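Local coordinates for protein 3' terminal uridylyl transferase (PDB 5HZD) that transfers uridines from UTP to the 3' ends of guide, ribosomal and some messenger RNAs, and takes part in mitochondrial RNA editing in trypanosomes, at residues G332-T335 with S336-N340; M342-Y345 with Y346-K350. All coordinates share one frame; numbering follows the deposited sequence.

Overall arrangement
The chain is the piece of the protein holding the C2H2-type zinc finger, the nucleotidyltransferase palm and the PAP-associated and Cid1-type regions. Helix 336-349 carries both contacts, the first at its N-terminal end and the second at its C-terminal half, with centres about 15 Å apart. Contact 1 is partly buried and joins the preceding loop to the first helical turn. Its chemistry is polar as well as apolar: a threonine cap sits beside Ser-336 and Tyr-337, which bind UTP. Contact 2 is buried, and aromatic rings and aliphatic chains pack one turn apart. Helices 292-304 and 310-324 touch both contacts, whereas helix 385-409 covers residues of contact 2.

Contact 1. Residues G332-T335 with S336-N340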
# COMPACT_ATOMS: atom_id res chain seq x y z
N GLY A 332 -17.66 0.66 2.64
CA GLY A 332 -17.83 2.04 3.10
C GLY A 332 -17.09 2.38 4.39
O GLY A 332 -17.20 3.50 4.92
N TYR A 333 -16.34 1.41 4.92
CA TYR A 333 -15.57 1.72 6.12
C TYR A 333 -14.25 2.35 5.70
O TYR A 333 -14.11 2.82 4.55
CB TYR A 333 -15.39 0.49 7.01
CG TYR A 333 -16.68 -0.01 7.63
CD1 TYR A 333 -17.11 0.48 8.86
CD2 TYR A 333 -17.46 -0.96 6.98
CE1 TYR A 333 -18.28 0.04 9.44
CE2 TYR A 333 -18.64 -1.41 7.55
CZ TYR A 333 -19.04 -0.91 8.78
OH TYR A 333 -20.23 -1.35 9.34
N PHE A 334 -13.27 2.37 6.60
CA PHE A 334 -12.02 3.07 6.29
C PHE A 334 -11.09 2.24 5.41
O PHE A 334 -11.19 1.02 5.31
CB PHE A 334 -11.28 3.37 7.59
CG PHE A 334 -11.93 4.42 8.43
CD1 PHE A 334 -12.21 5.68 7.93
CD2 PHE A 334 -12.24 4.15 9.76
CE1 PHE A 334 -12.81 6.66 8.72
CE2 PHE A 334 -12.82 5.12 10.55
CZ PHE A 334 -13.11 6.37 10.04
N THR A 335 -10.16 2.94 4.77
CA THR A 335 -9.08 2.30 4.05
C THR A 335 -7.87 2.13 4.97
O THR A 335 -7.79 2.71 6.07
CB THR A 335 -8.62 3.21 2.91
OG1 THR A 335 -8.25 4.49 3.44
CG2 THR A 335 -9.73 3.40 1.90
N SER A 336 -6.88 1.38 4.51
CA SER A 336 -5.65 1.26 5.29
C SER A 336 -4.96 2.61 5.45
O SER A 336 -4.38 2.91 6.50
CB SER A 336 -4.70 0.25 4.64
OG SER A 336 -5.29 -1.06 4.74
N TYR A 337 -5.04 3.45 4.43
CA TYR A 337 -4.47 4.79 4.53
C TYR A 337 -5.15 5.56 5.66
O TYR A 337 -4.45 6.21 6.44
CB TYR A 337 -4.68 5.53 3.19
CG TYR A 337 -4.01 6.88 3.04
CD1 TYR A 337 -2.68 7.07 3.35
CD2 TYR A 337 -4.71 7.95 2.47
CE1 TYR A 337 -2.05 8.32 3.15
CE2 TYR A 337 -4.09 9.20 2.26
CZ TYR A 337 -2.77 9.37 2.60
OH TYR A 337 -2.17 10.61 2.39
N ALA A 338 -6.47 5.48 5.76
CA ALA A 338 -7.19 6.20 6.84
C ALA A 338 -6.72 5.74 8.23
O ALA A 338 -6.58 6.56 9.17
CB ALA A 338 -8.67 6.00 6.70
N ILE A 339 -6.50 4.43 8.38
CA ILE A 339 -6.04 3.90 9.67
C ILE A 339 -4.65 4.44 9.98
O ILE A 339 -4.37 4.82 11.12
CB ILE A 339 -6.05 2.36 9.70
CG1 ILE A 339 -7.46 1.80 9.40
CG2 ILE A 339 -5.62 1.82 11.11
CD1 ILE A 339 -8.57 2.34 10.31
N ASN A 340 -3.75 4.49 8.99
CA ASN A 340 -2.43 5.07 9.24
C ASN A 340 -2.53 6.54 9.65
O ASN A 340 -1.78 7.01 10.52
CB ASN A 340 -1.54 4.95 8.00
CG ASN A 340 -0.84 3.62 7.91
OD1 ASN A 340 -0.38 3.08 8.91
ND2 ASN A 340 -0.75 3.08 6.70
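Thr-335 and Ala-338 form the polar centre of this helix start. Thr-335 occupies the N-cap, and its OG1 accepts a hydrogen bond from Ala-338 N at 3.1 Å with an N-H...O angle of 158°. The hydroxyl lies between the backbone N and the carbonyl carbon (chi1 57°), which swings it over the first turn and leaves CG2 anti to the carbonyl carbon. Thr-335 also begins the regular backbone pattern: its O accepts from Ile-339 N at 3.2 Å. Two acceptors of one residue, one on the side chain and one on the backbone, thus bind successive amides of the first turn.

The apolar part is made by Phe-334. Its CD1 lies 3.8 Å from Ala-338 CB, the methyl approaching the ring obliquely. Ile-339 adds the end of its chain, CD1 standing 4.0 Å from Phe-334 CB, and the two side chains cross at about a right angle. With its CG beside the backbone N (chi1 -70°), Phe-334 brings its ring against this flank of the helix, while Ile-465 and Ile-479 from loops touch it as well.

Ser-336 and Tyr-337, the residues just after the cap, are part of the UTP-binding site, and the cap probably helps to set the backbone from which they project. Ser-336 OG is hydrogen-bonded to Asn-327 ND2, and weakly to Lys-318 NZ of another UTP-binding residue. The start of helix 336-349 is packed against two helices: Tyr-337 extends away from the loop to meet Asn-296, also of the UTP site, and Leu-300 on helix 292-304, while Ile-339 rests on Leu-317 and Ser-321 of helix 310-324.

Contact 2. Residues M342-Y345 with Y346-K350; sequences MWIY and YLVQK
Trp-343 turns one face of its indole to Leu-347, one helical turn further on. Leu-347 CD1 sits 3.9 Å from the centroid of the five-membered ring and 21° off its normal, a CH-pi contact, while CD2 reaches the six-membered ring at Trp-343 CH2, 4.0 Å away. Tyr-346 meets the same indole at a slant: the planes are inclined by 32°, with Trp-343 CZ3 and Tyr-346 CE2 3.9 Å apart. Trp-343 NE1 donates to Ala-310 O, which ties the indole to the start of helix 310-324.

The side chains pair at i to i+3 and i to i+4 on an alpha helix that lies among helices 292-304, 310-324 and 385-409, and its backbone keeps four successive i+4 to i hydrogen bonds, from Tyr-346 N to Met-342 O through Gln-349 N to Tyr-345 O.

A second CH-pi contact joins Tyr-345 and Gln-349. With Gln-349 CG anti to its carbonyl carbon, that methylene lies over one face of the phenol, 3.6 Å from the centroid. A bend at chi2 then folds the amide back alongside the ring, the two planes only 26° apart; NE2 comes to 3.5 Å from Tyr-345 CE1 and donates to Pro-422 O. The Tyr-345 side chain also touches Tyr-406 of helix 385-409.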
# COMPACT_ATOMS: atom_id res chain seq x y z
N MET A 342 -5.08 7.88 11.28
CA MET A 342 -5.51 7.86 12.67
C MET A 342 -4.31 7.66 13.60
O MET A 342 -4.19 8.33 14.61
CB MET A 342 -6.52 6.74 12.94
CG MET A 342 -7.87 6.97 12.29
SD MET A 342 -9.04 5.70 12.79
CE MET A 342 -9.17 5.98 14.55
N TRP A 343 -3.44 6.71 13.28
CA TRP A 343 -2.31 6.42 14.14
C TRP A 343 -1.36 7.59 14.18
O TRP A 343 -0.92 8.02 15.25
CB TRP A 343 -1.64 5.16 13.57
CG TRP A 343 -0.29 4.76 14.12
CD1 TRP A 343 0.85 4.60 13.38
CD2 TRP A 343 0.03 4.34 15.46
NE1 TRP A 343 1.88 4.14 14.20
CE2 TRP A 343 1.39 3.97 15.47
CE3 TRP A 343 -0.69 4.28 16.65
CZ2 TRP A 343 2.04 3.52 16.61
CZ3 TRP A 343 -0.03 3.81 17.80
CH2 TRP A 343 1.32 3.47 17.77
N ILE A 344 -1.04 8.14 13.02
CA ILE A 344 -0.07 9.25 13.00
C ILE A 344 -0.63 10.50 13.69
O ILE A 344 0.10 11.19 14.41
CB ILE A 344 0.29 9.59 11.58
CG1 ILE A 344 1.12 8.43 11.03
CG2 ILE A 344 1.11 10.86 11.53
CD1 ILE A 344 1.26 8.47 9.50
N TYR A 345 -1.92 10.79 13.49
CA TYR A 345 -2.52 11.96 14.14
C TYR A 345 -2.41 11.82 15.65
O TYR A 345 -2.05 12.78 16.35
CB TYR A 345 -3.99 12.11 13.74
CG TYR A 345 -4.72 13.21 14.47
CD1 TYR A 345 -4.57 14.53 14.09
CD2 TYR A 345 -5.57 12.89 15.54
CE1 TYR A 345 -5.26 15.57 14.78
CE2 TYR A 345 -6.26 13.89 16.21
CZ TYR A 345 -6.09 15.21 15.83
OH TYR A 345 -6.75 16.21 16.51
N TYR A 346 -2.69 10.62 16.16
CA TYR A 346 -2.49 10.34 17.58
C TYR A 346 -1.03 10.57 18.00
O TYR A 346 -0.76 11.22 19.03
CB TYR A 346 -2.96 8.92 17.89
CG TYR A 346 -2.35 8.32 19.14
CD1 TYR A 346 -2.77 8.72 20.40
CD2 TYR A 346 -1.38 7.34 19.03
CE1 TYR A 346 -2.24 8.13 21.54
CE2 TYR A 346 -0.83 6.76 20.15
CZ TYR A 346 -1.25 7.18 21.41
OH TYR A 346 -0.71 6.57 22.53
N LEU A 347 -0.08 10.04 17.24
CA LEU A 347 1.32 10.24 17.57
C LEU A 347 1.69 11.71 17.62
O LEU A 347 2.47 12.12 18.49
CB LEU A 347 2.25 9.51 16.56
CG LEU A 347 2.11 7.98 16.53
CD1 LEU A 347 3.04 7.40 15.45
CD2 LEU A 347 2.39 7.36 17.92
N VAL A 348 1.17 12.51 16.68
CA VAL A 348 1.52 13.92 16.66
C VAL A 348 0.89 14.61 17.84
O VAL A 348 1.55 15.38 18.55
CB VAL A 348 1.01 14.58 15.37
CG1 VAL A 348 1.10 16.13 15.49
CG2 VAL A 348 1.77 14.07 14.16
N GLN A 349 -0.40 14.33 18.10
CA GLN A 349 -1.12 15.09 19.14
C GLN A 349 -0.57 14.79 20.51
O GLN A 349 -0.58 15.66 21.40
CB GLN A 349 -2.63 14.82 19.08
CG GLN A 349 -3.28 15.37 17.84
CD GLN A 349 -3.09 16.86 17.70
OE1 GLN A 349 -3.29 17.61 18.65
NE2 GLN A 349 -2.72 17.30 16.49
N LYS A 350 -0.04 13.59 20.68
CA LYS A 350 0.54 13.16 21.95
C LYS A 350 2.03 13.42 22.06
O LYS A 350 2.64 13.14 23.10
CB LYS A 350 0.22 11.68 22.21
CG LYS A 350 -1.26 11.40 22.51
CD LYS A 350 -1.71 12.11 23.79
CE LYS A 350 -3.11 11.70 24.22
NZ LYS A 350 -3.50 12.46 25.46